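PDB 3M0G: farnesyl diphosphate synthase from Rhodobacter capsulatus, which probably condenses isopentenyl diphosphate with farnesyl diphosphate, in a magnesium-dependent reaction, to give geranylgeranyl diphosphate for carotenoid biosynthesis. Local coordinates for residues 43-48 / 181-186. Numbering follows the deposited sequence.
Sequences RLRAFL and ALISFA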
# COMPACT_ATOMS: atom_id res chain seq x y z
N ARG B 43 -19.43 -7.79 0.43
CA ARG B 43 -18.31 -8.54 1.02
C ARG B 43 -17.91 -9.79 0.20
O ARG B 43 -17.50 -10.79 0.78
CB ARG B 43 -18.61 -8.94 2.50
CG ARG B 43 -18.99 -7.79 3.46
CD ARG B 43 -17.94 -6.64 3.52
NE ARG B 43 -18.04 -5.82 4.73
CZ ARG B 43 -17.26 -4.76 5.02
NH1 ARG B 43 -16.29 -4.38 4.19
NH2 ARG B 43 -17.45 -4.09 6.15
N LEU B 44 -18.04 -9.72 -1.13
CA LEU B 44 -17.69 -10.88 -2.01
C LEU B 44 -16.28 -11.41 -1.75
O LEU B 44 -16.08 -12.61 -1.61
CB LEU B 44 -17.84 -10.53 -3.51
CG LEU B 44 -17.38 -11.57 -4.57
CD1 LEU B 44 -18.08 -12.90 -4.42
CD2 LEU B 44 -17.55 -11.04 -6.00
N ARG B 45 -15.31 -10.51 -1.68
CA ARG B 45 -13.91 -10.89 -1.58
C ARG B 45 -13.61 -11.53 -0.22
O ARG B 45 -13.01 -12.61 -0.16
CB ARG B 45 -13.05 -9.67 -1.87
CG ARG B 45 -13.23 -9.23 -3.32
CD ARG B 45 -12.72 -7.81 -3.58
NE ARG B 45 -13.07 -7.35 -4.92
CZ ARG B 45 -14.27 -6.88 -5.27
NH1 ARG B 45 -15.26 -6.79 -4.38
NH2 ARG B 45 -14.49 -6.49 -6.52
N ALA B 46 -14.08 -10.88 0.84
CA ALA B 46 -13.97 -11.41 2.19
C ALA B 46 -14.62 -12.79 2.24
O ALA B 46 -14.13 -13.70 2.91
CB ALA B 46 -14.64 -10.47 3.15
N PHE B 47 -15.71 -12.96 1.48
CA PHE B 47 -16.42 -14.22 1.44
C PHE B 47 -15.55 -15.30 0.78
O PHE B 47 -15.39 -16.38 1.31
CB PHE B 47 -17.77 -14.05 0.75
CG PHE B 47 -18.58 -15.30 0.65
CD1 PHE B 47 -19.43 -15.68 1.68
CD2 PHE B 47 -18.52 -16.08 -0.50
CE1 PHE B 47 -20.19 -16.84 1.59
CE2 PHE B 47 -19.28 -17.25 -0.61
CZ PHE B 47 -20.12 -17.62 0.43
N LEU B 48 -14.95 -14.97 -0.36
CA LEU B 48 -14.06 -15.88 -1.08
C LEU B 48 -12.81 -16.31 -0.31
O LEU B 48 -12.33 -17.46 -0.48
CB LEU B 48 -13.62 -15.24 -2.41
CG LEU B 48 -14.65 -15.13 -3.54
CD1 LEU B 48 -13.99 -14.35 -4.68
CD2 LEU B 48 -15.06 -16.48 -4.03
N ALA B 181 -7.80 -9.50 -10.70
CA ALA B 181 -6.63 -9.77 -9.85
C ALA B 181 -7.00 -9.90 -8.38
O ALA B 181 -6.56 -10.87 -7.71
CB ALA B 181 -5.52 -8.67 -10.09
N LEU B 182 -7.81 -8.96 -7.87
CA LEU B 182 -8.16 -8.92 -6.42
C LEU B 182 -9.05 -10.06 -6.01
O LEU B 182 -8.91 -10.58 -4.89
CB LEU B 182 -8.88 -7.61 -6.03
CG LEU B 182 -8.76 -7.17 -4.55
CD1 LEU B 182 -7.31 -7.13 -4.06
CD2 LEU B 182 -9.47 -5.86 -4.22
N ILE B 183 -9.97 -10.43 -6.90
CA ILE B 183 -10.81 -11.62 -6.66
C ILE B 183 -9.98 -12.90 -6.60
O ILE B 183 -10.32 -13.84 -5.83
CB ILE B 183 -11.95 -11.73 -7.71
CG1 ILE B 183 -13.10 -10.79 -7.34
CG2 ILE B 183 -12.44 -13.19 -7.90
CD1 ILE B 183 -13.75 -10.06 -8.56
N SER B 184 -8.96 -12.98 -7.46
CA SER B 184 -8.05 -14.12 -7.48
C SER B 184 -7.22 -14.18 -6.20
O SER B 184 -6.99 -15.28 -5.64
CB SER B 184 -7.13 -14.08 -8.70
OG SER B 184 -6.29 -15.24 -8.70
N PHE B 185 -6.76 -13.02 -5.73
CA PHE B 185 -6.14 -13.01 -4.41
C PHE B 185 -7.07 -13.63 -3.38
O PHE B 185 -6.65 -14.54 -2.68
CB PHE B 185 -5.72 -11.64 -3.92
CG PHE B 185 -5.30 -11.64 -2.47
CD1 PHE B 185 -4.02 -12.09 -2.11
CD2 PHE B 185 -6.18 -11.24 -1.47
CE1 PHE B 185 -3.61 -12.12 -0.75
CE2 PHE B 185 -5.78 -11.25 -0.13
CZ PHE B 185 -4.48 -11.69 0.23
N ALA B 186 -8.32 -13.14 -3.26
CA ALA B 186 -9.27 -13.65 -2.24
C ALA B 186 -9.48 -15.16 -2.33
O ALA B 186 -9.55 -15.86 -1.30
CB ALA B 186 -10.64 -12.94 -2.32
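Leu182 sets its CD2 methyl against the aliphatic part of Arg45, 3.8 Å from CD of the arginine, and the two side chains cross at about a right angle. The extended Arg45 chain, with chi2 164° and chi3 -172°, brings both CD and NE to this methyl. The next residue, Ile183, splits its contacts between two branches: CD1 lies 4.2 Å from Arg45 NH2, oblique to the guanidinium, whereas CG2 packs on Leu48 CD1 at 3.8 Å. An alanine in place of Arg45 would probably open a gap beside Leu182 CD2 and Ile183 CD1 and leave both methyls poorly packed. At Ala186 the backbones come closest, with a CA-CA distance of 5.4 Å to Leu48. Its CB sits 3.2 Å from Arg45 O and 3.8 Å from Leu48 CB, so the Ala186 methyl packs against both the Arg45 carbonyl and the Leu48 side chain. The carbonyl oxygens of Leu48 and Ala186 are both acceptors; Ser52 OG hydrogen-bonds to the first and weakly to the second. With segment axes 8.6 Å apart at 32°, near the centre of the chain, this is close packing of helices 44-55 and 168-194 within the mainly alpha-helical fold of the polyprenyl synthetase family.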